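Local coordinates for DUF2666 domain-containing protein (Pyrococcus furiosus, PDB 3V68), which is of unknown function but belongs to the DUF2666 family and probably binds double-stranded DNA, at residues A[24-29]-A[179-184]; A[67-72]-A[111-116]; A[38-43]-A[169-174]; A[191-196]-A[226-231]. All blocks are in the same frame, centred on the assembly; numbering follows the deposited sequence.

Interaction 1. Residues A[24-29]-A[179-184]; sequences FTNENI and KDFADV
Ile29 and Phe181 form a CH-pi contact with almost vertical geometry. The methyl CG2 of Ile29 stands 3.4 Å from the centroid of the Phe181 ring and only 5° off the ring normal, so it bears on all six ring carbons nearly equally. The other branch of the isoleucine reaches toward the rim, its CD1 lying 3.8 Å from CE2 of Phe181. Branching at CB explains the spread: CG1 lies beside the backbone N (chi1 -64°) while CG2 is turned directly opposite that nitrogen, which sends the two arms to different parts of one ring. Asn26, a helical turn earlier, takes the edge instead. Its OD1 lies in the ring plane, 3.5 Å from Phe181 CD2, and its CB rests 3.3 Å from Phe181 O. No hydrogen bond crosses between the segments.

Around this shell, each backbone is fixed by a helix-end device. Thr25 is the N-cap of helix 26-43, with OG1 accepting from Asn28 N at 3.1 Å. Helix 160-181 closes in a Schellman motif, in which Asp183 is the C-prime residue and Val184 N reaches Lys179 O at 2.8 Å. Trp146 meets the Phe181 ring edge-to-face, and Tyr143 touches both Ile29 and Phe181. The arrangement belongs to an antiparallel helix pair laid on a beta sheet, the start of one helix beside the finish of the other.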
loop_
_atom_site.group_PDB
_atom_site.type_symbol
_atom_site.label_atom_id
_atom_site.label_comp_id
_atom_site.label_asym_id
_atom_site.label_seq_id
_atom_site.Cartn_x
_atom_site.Cartn_y
_atom_site.Cartn_z
ATOM N N PHE A 24 -24.754 -3.854 -1.639
ATOM C CA PHE A 24 -23.719 -4.824 -1.275
ATOM C C PHE A 24 -23.551 -5.985 -2.261
ATOM O O PHE A 24 -23.941 -7.126 -1.980
ATOM C CB PHE A 24 -23.938 -5.344 0.152
ATOM C CG PHE A 24 -23.617 -4.338 1.216
ATOM C CD1 PHE A 24 -22.359 -4.317 1.807
ATOM C CD2 PHE A 24 -24.567 -3.404 1.621
ATOM C CE1 PHE A 24 -22.053 -3.384 2.794
ATOM C CE2 PHE A 24 -24.267 -2.464 2.605
ATOM C CZ PHE A 24 -23.010 -2.456 3.190
ATOM N N THR A 25 -22.957 -5.678 -3.409
ATOM C CA THR A 25 -22.533 -6.691 -4.372
ATOM C C THR A 25 -21.023 -6.864 -4.241
ATOM O O THR A 25 -20.335 -5.960 -3.751
ATOM C CB THR A 25 -22.851 -6.274 -5.826
ATOM O OG1 THR A 25 -22.136 -5.073 -6.149
ATOM C CG2 THR A 25 -24.353 -6.032 -6.022
ATOM N N ASN A 26 -20.505 -8.010 -4.680
ATOM C CA ASN A 26 -19.060 -8.230 -4.691
ATOM C C ASN A 26 -18.318 -7.168 -5.493
ATOM O O ASN A 26 -17.246 -6.720 -5.075
ATOM C CB ASN A 26 -18.711 -9.618 -5.217
ATOM C CG ASN A 26 -19.055 -10.717 -4.238
ATOM O OD1 ASN A 26 -19.024 -10.527 -3.017
ATOM N ND2 ASN A 26 -19.386 -11.891 -4.773
ATOM N N GLU A 27 -18.891 -6.765 -6.629
ATOM C CA GLU A 27 -18.310 -5.701 -7.456
ATOM C C GLU A 27 -18.169 -4.392 -6.676
ATOM O O GLU A 27 -17.103 -3.777 -6.679
ATOM C CB GLU A 27 -19.138 -5.471 -8.726
ATOM C CG GLU A 27 -18.501 -4.494 -9.710
ATOM C CD GLU A 27 -19.446 -4.043 -10.821
ATOM O OE1 GLU A 27 -20.683 -4.072 -10.635
ATOM O OE2 GLU A 27 -18.943 -3.637 -11.886
ATOM N N ASN A 28 -19.242 -3.967 -6.014
ATOM C CA ASN A 28 -19.218 -2.710 -5.272
ATOM C C ASN A 28 -18.284 -2.761 -4.067
ATOM O O ASN A 28 -17.613 -1.778 -3.756
ATOM C CB ASN A 28 -20.629 -2.309 -4.834
ATOM C CG ASN A 28 -21.509 -1.890 -5.999
ATOM O OD1 ASN A 28 -21.025 -1.600 -7.098
ATOM N ND2 ASN A 28 -22.816 -1.859 -5.760
ATOM N N ILE A 29 -18.242 -3.912 -3.401
ATOM C CA ILE A 29 -17.362 -4.081 -2.248
ATOM C C ILE A 29 -15.901 -4.044 -2.688
ATOM O O ILE A 29 -15.086 -3.340 -2.083
ATOM C CB ILE A 29 -17.682 -5.361 -1.440
ATOM C CG1 ILE A 29 -19.090 -5.251 -0.837
ATOM C CG2 ILE A 29 -16.633 -5.577 -0.342
ATOM C CD1 ILE A 29 -19.634 -6.555 -0.271
ATOM N N LYS A 179 -9.114 -9.821 -2.778
ATOM C CA LYS A 179 -9.006 -11.142 -3.393
ATOM C C LYS A 179 -10.102 -12.129 -2.956
ATOM O O LYS A 179 -10.368 -13.107 -3.656
ATOM C CB LYS A 179 -7.604 -11.737 -3.213
ATOM C CG LYS A 179 -6.925 -11.419 -1.902
ATOM C CD LYS A 179 -5.636 -12.219 -1.758
ATOM C CE LYS A 179 -5.032 -12.062 -0.371
ATOM N NZ LYS A 179 -5.881 -12.657 0.709
ATOM N N ASP A 180 -10.738 -11.864 -1.816
ATOM C CA ASP A 180 -11.893 -12.652 -1.366
ATOM C C ASP A 180 -13.164 -12.245 -2.108
ATOM O O ASP A 180 -13.912 -13.104 -2.595
ATOM C CB ASP A 180 -12.112 -12.506 0.144
ATOM C CG ASP A 180 -11.011 -13.157 0.967
ATOM O OD1 ASP A 180 -10.346 -14.091 0.469
ATOM O OD2 ASP A 180 -10.822 -12.739 2.131
ATOM N N PHE A 181 -13.406 -10.941 -2.188
ATOM C CA PHE A 181 -14.606 -10.431 -2.846
ATOM C C PHE A 181 -14.557 -10.561 -4.361
ATOM O O PHE A 181 -15.597 -10.694 -5.005
ATOM C CB PHE A 181 -14.902 -8.995 -2.408
ATOM C CG PHE A 181 -15.381 -8.904 -0.994
ATOM C CD1 PHE A 181 -14.533 -8.487 0.024
ATOM C CD2 PHE A 181 -16.677 -9.285 -0.670
ATOM C CE1 PHE A 181 -14.981 -8.425 1.343
ATOM C CE2 PHE A 181 -17.130 -9.229 0.642
ATOM C CZ PHE A 181 -16.281 -8.798 1.649
ATOM N N ALA A 182 -13.351 -10.552 -4.924
ATOM C CA ALA A 182 -13.183 -10.733 -6.361
ATOM C C ALA A 182 -12.805 -12.169 -6.758
ATOM O O ALA A 182 -12.511 -12.434 -7.926
ATOM C CB ALA A 182 -12.176 -9.730 -6.905
ATOM N N ASP A 183 -12.842 -13.092 -5.797
ATOM C CA ASP A 183 -12.486 -14.509 -6.041
ATOM C C ASP A 183 -11.178 -14.655 -6.826
ATOM O O ASP A 183 -11.134 -15.327 -7.861
ATOM C CB ASP A 183 -13.614 -15.258 -6.769
ATOM C CG ASP A 183 -14.808 -15.549 -5.883
ATOM O OD1 ASP A 183 -15.839 -15.999 -6.428
ATOM O OD2 ASP A 183 -14.724 -15.347 -4.654
ATOM N N VAL A 184 -10.129 -13.999 -6.339
ATOM C CA VAL A 184 -8.799 -14.106 -6.934
ATOM C C VAL A 184 -8.138 -15.376 -6.403
ATOM O O VAL A 184 -8.027 -15.559 -5.188
ATOM C CB VAL A 184 -7.926 -12.869 -6.587
ATOM C CG1 VAL A 184 -6.471 -13.079 -6.990
ATOM C CG2 VAL A 184 -8.487 -11.595 -7.229
#

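Interaction 2. Residues A[67-72]-A[111-116]; sequences EEKLKA and KNELPI
Lys69 and Glu113 are joined by a salt bridge, the single direct contact between segment 67-72, part of helix 66-73, and the irregular segment 111-116. NZ of Lys69 donates to Glu113 OE2 over 2.7 Å, arriving from above the carboxylate plane, 41° out of it. The methylene chain follows the ammonium group in, with Lys69 CE 3.6 Å from the same OE2. The two CA atoms, of Lys69 and Glu113, are 9.6 Å apart, and the gap is closed by unlike chains: the lysine is fully extended beyond CG, whereas the glutamate bends sharply at chi2 (-96°), and the two side chains cross at about a right angle. With an alanine here in place of Lys69, the Glu113 carboxylate is likely to lose its mate across this contact, and the segment its one direct tie to the helical piece.

Among like charges, Glu67 OE1 and Glu113 OE1 are 6.6 Å apart, a proximity that the lysine probably eases.

Within the backbone, Pro115 centres an inverse gamma turn, closed by a weak bond from Ile116 N to Leu114 O at 2.8 Å.

Apolar packing is indirect. Leu70 CD2 and Leu114 CD1 come no nearer than 5.1 Å, but both leucines lie against helices 202-213 and 219-231, Leu70 on Val209 and Leu230, Leu114 on Phe212 and Met229. Helix 91-110 adds further cover: Lys69 touches Ile109 and Leu70 touches Leu110.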
loop_
_atom_site.group_PDB
_atom_site.type_symbol
_atom_site.label_atom_id
_atom_site.label_comp_id
_atom_site.label_asym_id
_atom_site.label_seq_id
_atom_site.Cartn_x
_atom_site.Cartn_y
_atom_site.Cartn_z
ATOM N N GLU A 67 12.359 -2.646 -16.436
ATOM C CA GLU A 67 13.408 -3.575 -16.016
ATOM C C GLU A 67 14.583 -2.851 -15.364
ATOM O O GLU A 67 15.134 -3.324 -14.370
ATOM C CB GLU A 67 13.895 -4.423 -17.198
ATOM C CG GLU A 67 12.852 -5.403 -17.751
ATOM C CD GLU A 67 11.904 -4.796 -18.782
ATOM O OE1 GLU A 67 11.905 -3.562 -18.981
ATOM O OE2 GLU A 67 11.142 -5.564 -19.404
ATOM N N GLU A 68 14.948 -1.701 -15.926
ATOM C CA GLU A 68 16.026 -0.885 -15.376
ATOM C C GLU A 68 15.637 -0.265 -14.036
ATOM O O GLU A 68 16.461 -0.180 -13.124
ATOM C CB GLU A 68 16.444 0.199 -16.370
ATOM C CG GLU A 68 17.170 -0.359 -17.580
ATOM C CD GLU A 68 17.596 0.711 -18.562
ATOM O OE1 GLU A 68 16.733 1.480 -19.038
ATOM O OE2 GLU A 68 18.801 0.763 -18.880
ATOM N N LYS A 69 14.378 0.151 -13.924
ATOM C CA LYS A 69 13.862 0.714 -12.679
ATOM C C LYS A 69 13.867 -0.325 -11.563
ATOM O O LYS A 69 14.246 -0.023 -10.431
ATOM C CB LYS A 69 12.461 1.296 -12.875
ATOM C CG LYS A 69 12.436 2.566 -13.711
ATOM C CD LYS A 69 11.028 3.104 -13.847
ATOM C CE LYS A 69 11.021 4.458 -14.533
ATOM N NZ LYS A 69 9.626 4.925 -14.771
ATOM N N LEU A 70 13.451 -1.548 -11.892
ATOM C CA LEU A 70 13.463 -2.648 -10.928
ATOM C C LEU A 70 14.876 -2.954 -10.430
ATOM O O LEU A 70 15.094 -3.116 -9.231
ATOM C CB LEU A 70 12.796 -3.900 -11.511
ATOM C CG LEU A 70 11.297 -3.795 -11.804
ATOM C CD1 LEU A 70 10.795 -5.058 -12.480
ATOM C CD2 LEU A 70 10.497 -3.522 -10.540
ATOM N N LYS A 71 15.834 -3.016 -11.353
ATOM C CA LYS A 71 17.235 -3.204 -10.981
ATOM C C LYS A 71 17.722 -2.072 -10.065
ATOM O O LYS A 71 18.441 -2.319 -9.095
ATOM C CB LYS A 71 18.113 -3.323 -12.232
ATOM C CG LYS A 71 19.592 -3.620 -11.955
ATOM C CD LYS A 71 19.849 -5.104 -11.700
ATOM C CE LYS A 71 21.330 -5.405 -11.490
ATOM N NZ LYS A 71 22.171 -5.067 -12.678
ATOM N N ALA A 72 17.314 -0.840 -10.356
ATOM C CA ALA A 72 17.693 0.299 -9.526
ATOM C C ALA A 72 17.093 0.188 -8.124
ATOM O O ALA A 72 17.773 0.430 -7.138
ATOM C CB ALA A 72 17.283 1.604 -10.180
ATOM N N LYS A 111 3.989 2.849 -10.144
ATOM C CA LYS A 111 2.529 2.880 -10.315
ATOM C C LYS A 111 2.046 3.218 -11.728
ATOM O O LYS A 111 0.946 2.834 -12.109
ATOM C CB LYS A 111 1.845 3.765 -9.267
ATOM C CG LYS A 111 2.202 5.233 -9.333
ATOM C CD LYS A 111 1.426 6.009 -8.285
ATOM C CE LYS A 111 1.522 7.501 -8.528
ATOM N NZ LYS A 111 0.840 8.269 -7.454
ATOM N N ASN A 112 2.868 3.926 -12.497
ATOM C CA ASN A 112 2.540 4.186 -13.896
ATOM C C ASN A 112 3.141 3.166 -14.867
ATOM O O ASN A 112 2.885 3.236 -16.071
ATOM C CB ASN A 112 2.930 5.616 -14.294
ATOM C CG ASN A 112 2.155 6.672 -13.524
ATOM O OD1 ASN A 112 0.940 6.568 -13.343
ATOM N ND2 ASN A 112 2.861 7.704 -13.076
ATOM N N GLU A 113 3.928 2.227 -14.337
ATOM C CA GLU A 113 4.572 1.166 -15.130
ATOM C C GLU A 113 3.847 -0.179 -14.986
ATOM O O GLU A 113 3.911 -1.032 -15.874
ATOM C CB GLU A 113 6.034 0.983 -14.702
ATOM C CG GLU A 113 6.924 2.225 -14.814
ATOM C CD GLU A 113 7.721 2.286 -16.108
ATOM O OE1 GLU A 113 7.894 1.240 -16.770
ATOM O OE2 GLU A 113 8.192 3.387 -16.455
ATOM N N LEU A 114 3.175 -0.361 -13.850
ATOM C CA LEU A 114 2.535 -1.630 -13.495
ATOM C C LEU A 114 1.180 -1.388 -12.831
ATOM O O LEU A 114 0.937 -0.296 -12.312
ATOM C CB LEU A 114 3.438 -2.419 -12.541
ATOM C CG LEU A 114 4.719 -3.062 -13.074
ATOM C CD1 LEU A 114 5.607 -3.452 -11.913
ATOM C CD2 LEU A 114 4.408 -4.278 -13.940
ATOM N N PRO A 115 0.289 -2.402 -12.838
ATOM C CA PRO A 115 -0.971 -2.254 -12.116
ATOM C C PRO A 115 -0.756 -2.400 -10.604
ATOM O O PRO A 115 -0.992 -3.465 -10.022
ATOM C CB PRO A 115 -1.838 -3.383 -12.686
ATOM C CG PRO A 115 -0.857 -4.433 -13.082
ATOM C CD PRO A 115 0.365 -3.692 -13.553
ATOM N N ILE A 116 -0.287 -1.315 -9.997
ATOM C CA ILE A 116 0.028 -1.260 -8.573
ATOM C C ILE A 116 -1.202 -0.806 -7.788
ATOM O O ILE A 116 -1.659 -1.492 -6.868
ATOM C CB ILE A 116 1.220 -0.297 -8.309
ATOM C CG1 ILE A 116 2.494 -0.761 -9.042
ATOM C CG2 ILE A 116 1.458 -0.117 -6.810
ATOM C CD1 ILE A 116 2.893 -2.226 -8.793
#

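Interaction 3. Residues A[38-43]-A[169-174]; sequences NTVSSK and SINETA
An antiparallel helix pair brings Val40 and Ser41 of helix 26-43 against Ile170 and Asn171 of helix 160-181. The axes of the segments 38-43 and 169-174 approach to 8.9 Å, with their N-to-C directions 149° apart, and the nearest CA atoms are those of Val40 and Asn171, separated by 6.4 Å. Val40 works with both methyls. Its CG2 presses on Asn171 CB at 3.7 Å, and its CG1 meets Ile170 CG2 more loosely at 4.2 Å, the two side chains crossing at about a right angle.

Beside this apolar patch lies a polar one that illustrates how short distance and bonding can part company. Ser41 OG is 3.0 Å from Asn171 ND2, yet the angle is too poor for a hydrogen bond, and the serine hydroxyl pairs instead with Ser37 O one turn back in its own helix. Asn171 ND2 reaches across to helix 26-43, through a weak hydrogen bond to Ser37 OG. CG of Asn171 points opposite its backbone N (chi1 -177°), which carries the amide across to the serines. All four touching residues are buried, and Ser37 thus serves the Ser41 hydroxyl and, weakly, the Asn171 amide.

On the sheet side, Ile170 rests on Ile137 and Phe139 of strand 136-143 and on Lys150 of strand 146-153, while Val36 of helix 26-43 also touches it. Asn171 packs on Asp238, in the loop leading to helix 241-248.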
loop_
_atom_site.group_PDB
_atom_site.type_symbol
_atom_site.label_atom_id
_atom_site.label_comp_id
_atom_site.label_asym_id
_atom_site.label_seq_id
_atom_site.Cartn_x
_atom_site.Cartn_y
_atom_site.Cartn_z
ATOM N N ASN A 38 -6.178 2.665 -2.558
ATOM C CA ASN A 38 -5.522 3.726 -3.324
ATOM C C ASN A 38 -5.415 5.021 -2.517
ATOM O O ASN A 38 -4.377 5.695 -2.532
ATOM C CB ASN A 38 -6.287 4.002 -4.623
ATOM C CG ASN A 38 -6.278 2.820 -5.584
ATOM O OD1 ASN A 38 -5.440 1.918 -5.489
ATOM N ND2 ASN A 38 -7.221 2.822 -6.521
ATOM N N THR A 39 -6.485 5.336 -1.796
ATOM C CA THR A 39 -6.584 6.574 -1.020
ATOM C C THR A 39 -5.625 6.587 0.162
ATOM O O THR A 39 -4.840 7.525 0.315
ATOM C CB THR A 39 -8.028 6.813 -0.549
ATOM O OG1 THR A 39 -8.892 6.802 -1.691
ATOM C CG2 THR A 39 -8.163 8.165 0.161
ATOM N N VAL A 40 -5.680 5.554 0.999
ATOM C CA VAL A 40 -4.828 5.540 2.186
ATOM C C VAL A 40 -3.351 5.420 1.819
ATOM O O VAL A 40 -2.496 6.034 2.463
ATOM C CB VAL A 40 -5.263 4.497 3.243
ATOM C CG1 VAL A 40 -6.708 4.740 3.658
ATOM C CG2 VAL A 40 -5.078 3.064 2.744
ATOM N N SER A 41 -3.051 4.661 0.769
ATOM C CA SER A 41 -1.663 4.499 0.329
ATOM C C SER A 41 -1.074 5.823 -0.143
ATOM O O SER A 41 0.096 6.105 0.105
ATOM C CB SER A 41 -1.560 3.454 -0.773
ATOM O OG SER A 41 -1.880 2.167 -0.276
ATOM N N SER A 42 -1.898 6.636 -0.798
ATOM C CA SER A 42 -1.457 7.938 -1.304
ATOM C C SER A 42 -1.149 8.926 -0.177
ATOM O O SER A 42 -0.342 9.841 -0.351
ATOM C CB SER A 42 -2.504 8.534 -2.252
ATOM O OG SER A 42 -3.600 9.093 -1.550
ATOM N N LYS A 43 -1.785 8.724 0.975
ATOM C CA LYS A 43 -1.652 9.638 2.113
ATOM C C LYS A 43 -0.587 9.249 3.133
ATOM O O LYS A 43 -0.149 10.092 3.915
ATOM C CB LYS A 43 -2.997 9.822 2.822
ATOM C CG LYS A 43 -4.036 10.588 2.013
ATOM C CD LYS A 43 -3.658 12.054 1.830
ATOM C CE LYS A 43 -4.749 12.802 1.087
ATOM N NZ LYS A 43 -4.370 14.221 0.847
ATOM N N SER A 169 -2.261 -0.230 7.965
ATOM C CA SER A 169 -3.073 -1.354 8.430
ATOM C C SER A 169 -4.385 -1.460 7.654
ATOM O O SER A 169 -4.808 -2.556 7.290
ATOM C CB SER A 169 -3.356 -1.230 9.930
ATOM O OG SER A 169 -3.946 -2.420 10.428
ATOM N N ILE A 170 -5.017 -0.316 7.394
ATOM C CA ILE A 170 -6.242 -0.280 6.595
ATOM C C ILE A 170 -5.954 -0.753 5.171
ATOM O O ILE A 170 -6.720 -1.533 4.603
ATOM C CB ILE A 170 -6.882 1.124 6.600
ATOM C CG1 ILE A 170 -7.474 1.413 7.982
ATOM C CG2 ILE A 170 -7.965 1.242 5.515
ATOM C CD1 ILE A 170 -7.782 2.873 8.240
ATOM N N ASN A 171 -4.831 -0.310 4.610
ATOM C CA ASN A 171 -4.435 -0.755 3.285
ATOM C C ASN A 171 -4.272 -2.273 3.243
ATOM O O ASN A 171 -4.709 -2.922 2.295
ATOM C CB ASN A 171 -3.135 -0.071 2.854
ATOM C CG ASN A 171 -2.720 -0.448 1.449
ATOM O OD1 ASN A 171 -1.620 -0.977 1.227
ATOM N ND2 ASN A 171 -3.589 -0.179 0.490
ATOM N N GLU A 172 -3.654 -2.828 4.281
ATOM C CA GLU A 172 -3.457 -4.273 4.368
ATOM C C GLU A 172 -4.780 -5.025 4.385
ATOM O O GLU A 172 -4.917 -6.044 3.723
ATOM C CB GLU A 172 -2.593 -4.628 5.577
ATOM C CG GLU A 172 -1.129 -4.306 5.338
ATOM C CD GLU A 172 -0.318 -4.212 6.610
ATOM O OE1 GLU A 172 -0.916 -4.136 7.707
ATOM O OE2 GLU A 172 0.929 -4.207 6.495
ATOM N N THR A 173 -5.762 -4.497 5.111
ATOM C CA THR A 173 -7.095 -5.096 5.125
ATOM C C THR A 173 -7.695 -5.099 3.723
ATOM O O THR A 173 -8.229 -6.118 3.264
ATOM C CB THR A 173 -8.029 -4.356 6.096
ATOM O OG1 THR A 173 -7.621 -4.641 7.439
ATOM C CG2 THR A 173 -9.498 -4.776 5.906
ATOM N N ALA A 174 -7.597 -3.958 3.049
ATOM C CA ALA A 174 -8.141 -3.830 1.704
ATOM C C ALA A 174 -7.495 -4.822 0.746
ATOM O O ALA A 174 -8.192 -5.532 0.032
ATOM C CB ALA A 174 -7.990 -2.400 1.187
#

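Interaction 4. Residues A[191-196]-A[226-231]; sequences EYFGGF and AREMLS
Phe193 packs its ring against Glu228 and Met229 of helix 219-231. It opens a type I beta turn, Phe193 to Phe196, closed by Phe196 N bonding to Phe193 O; the contact docks this turn, which follows helix 186-192, on helix 219-231 within the second family region.

Along that helix, Arg227 faces elsewhere: NE forms a salt bridge with Asp238 and NH1 bonds to Ile116 O. Glu228 supplies the first touch, through carbon and not through its charge. Its CG lies 3.5 Å from Phe193 CD2, oblique to the ring, and CB follows at 3.9 Å from the same CD2. With CG swung opposite the backbone N (chi1 -175°) and the chain bent at chi2, the methylenes line the ring while OE2 leaves to form a salt bridge with Lys232. A bound methylpentanediol, probably from the crystallisation liquor, lies close to the side chain of Glu228. Met229 comes next: its CB is 3.7 Å from Phe193 CE1, and its backbone N stands over the centre of the ring. Tyr192 CD1 approaches the opposite face near the rim, so the phenylalanine is held from both faces. Replacing Phe193 by an alanine is likely to open a gap between Tyr192 and Met229 and to take from the Glu228 methylenes part of their apolar cover. In Ser231, finally, OG donates back to Glu228 O over 2.7 Å, the donor tilted 19° from the carbonyl plane.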
loop_
_atom_site.group_PDB
_atom_site.type_symbol
_atom_site.label_atom_id
_atom_site.label_comp_id
_atom_site.label_asym_id
_atom_site.label_seq_id
_atom_site.Cartn_x
_atom_site.Cartn_y
_atom_site.Cartn_z
ATOM N N GLU A 191 2.010 -19.886 -7.435
ATOM C CA GLU A 191 2.640 -20.991 -8.153
ATOM C C GLU A 191 3.098 -20.600 -9.556
ATOM O O GLU A 191 4.115 -21.080 -10.035
ATOM C CB GLU A 191 1.732 -22.217 -8.155
ATOM C CG GLU A 191 1.653 -22.828 -6.767
ATOM C CD GLU A 191 0.667 -23.960 -6.645
ATOM O OE1 GLU A 191 0.350 -24.619 -7.663
ATOM O OE2 GLU A 191 0.223 -24.207 -5.500
ATOM N N TYR A 192 2.362 -19.689 -10.187
ATOM C CA TYR A 192 2.738 -19.151 -11.492
ATOM C C TYR A 192 4.168 -18.581 -11.504
ATOM O O TYR A 192 4.912 -18.774 -12.471
ATOM C CB TYR A 192 1.720 -18.077 -11.888
ATOM C CG TYR A 192 1.891 -17.466 -13.260
ATOM C CD1 TYR A 192 2.509 -16.229 -13.413
ATOM C CD2 TYR A 192 1.397 -18.106 -14.395
ATOM C CE1 TYR A 192 2.654 -15.647 -14.664
ATOM C CE2 TYR A 192 1.533 -17.529 -15.656
ATOM C CZ TYR A 192 2.164 -16.305 -15.779
ATOM O OH TYR A 192 2.305 -15.728 -17.013
ATOM N N PHE A 193 4.546 -17.898 -10.423
ATOM C CA PHE A 193 5.871 -17.285 -10.313
ATOM C C PHE A 193 6.895 -18.168 -9.587
ATOM O O PHE A 193 7.994 -17.715 -9.260
ATOM C CB PHE A 193 5.756 -15.916 -9.629
ATOM C CG PHE A 193 5.103 -14.868 -10.485
ATOM C CD1 PHE A 193 5.838 -14.208 -11.466
ATOM C CD2 PHE A 193 3.760 -14.540 -10.314
ATOM C CE1 PHE A 193 5.242 -13.234 -12.268
ATOM C CE2 PHE A 193 3.157 -13.558 -11.104
ATOM C CZ PHE A 193 3.897 -12.910 -12.085
ATOM N N GLY A 194 6.528 -19.427 -9.341
ATOM C CA GLY A 194 7.344 -20.339 -8.534
ATOM C C GLY A 194 8.732 -20.689 -9.048
ATOM O O GLY A 194 9.557 -21.211 -8.291
ATOM N N GLY A 195 8.995 -20.398 -10.322
ATOM C CA GLY A 195 10.303 -20.637 -10.931
ATOM C C GLY A 195 11.346 -19.567 -10.659
ATOM O O GLY A 195 12.457 -19.633 -11.186
ATOM N N PHE A 196 10.981 -18.581 -9.838
ATOM C CA PHE A 196 11.863 -17.470 -9.469
ATOM C C PHE A 196 11.984 -17.324 -7.956
ATOM O O PHE A 196 11.006 -17.502 -7.221
ATOM C CB PHE A 196 11.320 -16.153 -10.027
ATOM C CG PHE A 196 11.285 -16.091 -11.526
ATOM C CD1 PHE A 196 10.173 -16.546 -12.230
ATOM C CD2 PHE A 196 12.356 -15.555 -12.237
ATOM C CE1 PHE A 196 10.137 -16.486 -13.621
ATOM C CE2 PHE A 196 12.326 -15.491 -13.626
ATOM C CZ PHE A 196 11.209 -15.953 -14.317
ATOM N N ALA A 226 1.172 -8.659 -10.159
ATOM C CA ALA A 226 2.229 -7.655 -10.050
ATOM C C ALA A 226 2.917 -7.707 -8.688
ATOM O O ALA A 226 4.144 -7.668 -8.608
ATOM C CB ALA A 226 1.690 -6.261 -10.332
ATOM N N ARG A 227 2.126 -7.810 -7.624
ATOM C CA ARG A 227 2.676 -7.886 -6.275
ATOM C C ARG A 227 3.531 -9.140 -6.096
ATOM O O ARG A 227 4.604 -9.076 -5.501
ATOM C CB ARG A 227 1.558 -7.831 -5.239
ATOM C CG ARG A 227 1.036 -6.418 -5.040
ATOM C CD ARG A 227 -0.320 -6.398 -4.360
ATOM N NE ARG A 227 -0.629 -5.047 -3.894
ATOM C CZ ARG A 227 -1.051 -4.056 -4.677
ATOM N NH1 ARG A 227 -1.242 -4.251 -5.980
ATOM N NH2 ARG A 227 -1.281 -2.864 -4.151
ATOM N N GLU A 228 3.057 -10.272 -6.613
ATOM C CA GLU A 228 3.821 -11.513 -6.521
ATOM C C GLU A 228 5.143 -11.419 -7.277
ATOM O O GLU A 228 6.185 -11.837 -6.764
ATOM C CB GLU A 228 2.992 -12.708 -7.005
ATOM C CG GLU A 228 3.681 -14.072 -6.833
ATOM C CD GLU A 228 3.982 -14.447 -5.387
ATOM O OE1 GLU A 228 3.373 -13.877 -4.459
ATOM O OE2 GLU A 228 4.826 -15.344 -5.181
ATOM N N MET A 229 5.103 -10.857 -8.487
ATOM C CA MET A 229 6.313 -10.668 -9.293
ATOM C C MET A 229 7.334 -9.814 -8.540
ATOM O O MET A 229 8.511 -10.172 -8.441
ATOM C CB MET A 229 5.970 -10.038 -10.647
ATOM C CG MET A 229 7.170 -9.810 -11.564
ATOM S SD MET A 229 8.015 -8.238 -11.296
ATOM C CE MET A 229 6.890 -7.096 -12.086
ATOM N N LEU A 230 6.865 -8.700 -7.989
ATOM C CA LEU A 230 7.716 -7.805 -7.200
ATOM C C LEU A 230 8.289 -8.461 -5.942
ATOM O O LEU A 230 9.433 -8.195 -5.575
ATOM C CB LEU A 230 6.967 -6.518 -6.848
ATOM C CG LEU A 230 6.628 -5.613 -8.034
ATOM C CD1 LEU A 230 5.688 -4.518 -7.588
ATOM C CD2 LEU A 230 7.869 -5.040 -8.719
ATOM N N SER A 231 7.513 -9.337 -5.307
ATOM C CA SER A 231 7.973 -10.020 -4.092
ATOM C C SER A 231 9.217 -10.877 -4.344
ATOM O O SER A 231 10.043 -11.061 -3.441
ATOM C CB SER A 231 6.850 -10.866 -3.482
ATOM O OG SER A 231 6.752 -12.127 -4.114
#

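In the fold
Interactions 1 and 3 are two stations on one helix pair, 26-43 with 160-181, their centres about 17 Å apart: interaction 1 lies near one end, interaction 3 close to the centre of the molecule. This pair lies on the four-stranded antiparallel sheet and joins the two DUF2666 ranges. Along the sequence interaction 1 encloses interaction 3, which in turn encloses interaction 2, in the first range; interaction 4 follows them all and belongs to the second. Interactions 2 and 4 nevertheless touch, their centres about 15 Å apart, through helix 219-231. The ranges are joined at the helix pair, through the shared sheet and again at this helical cluster, which suggests a single compact body.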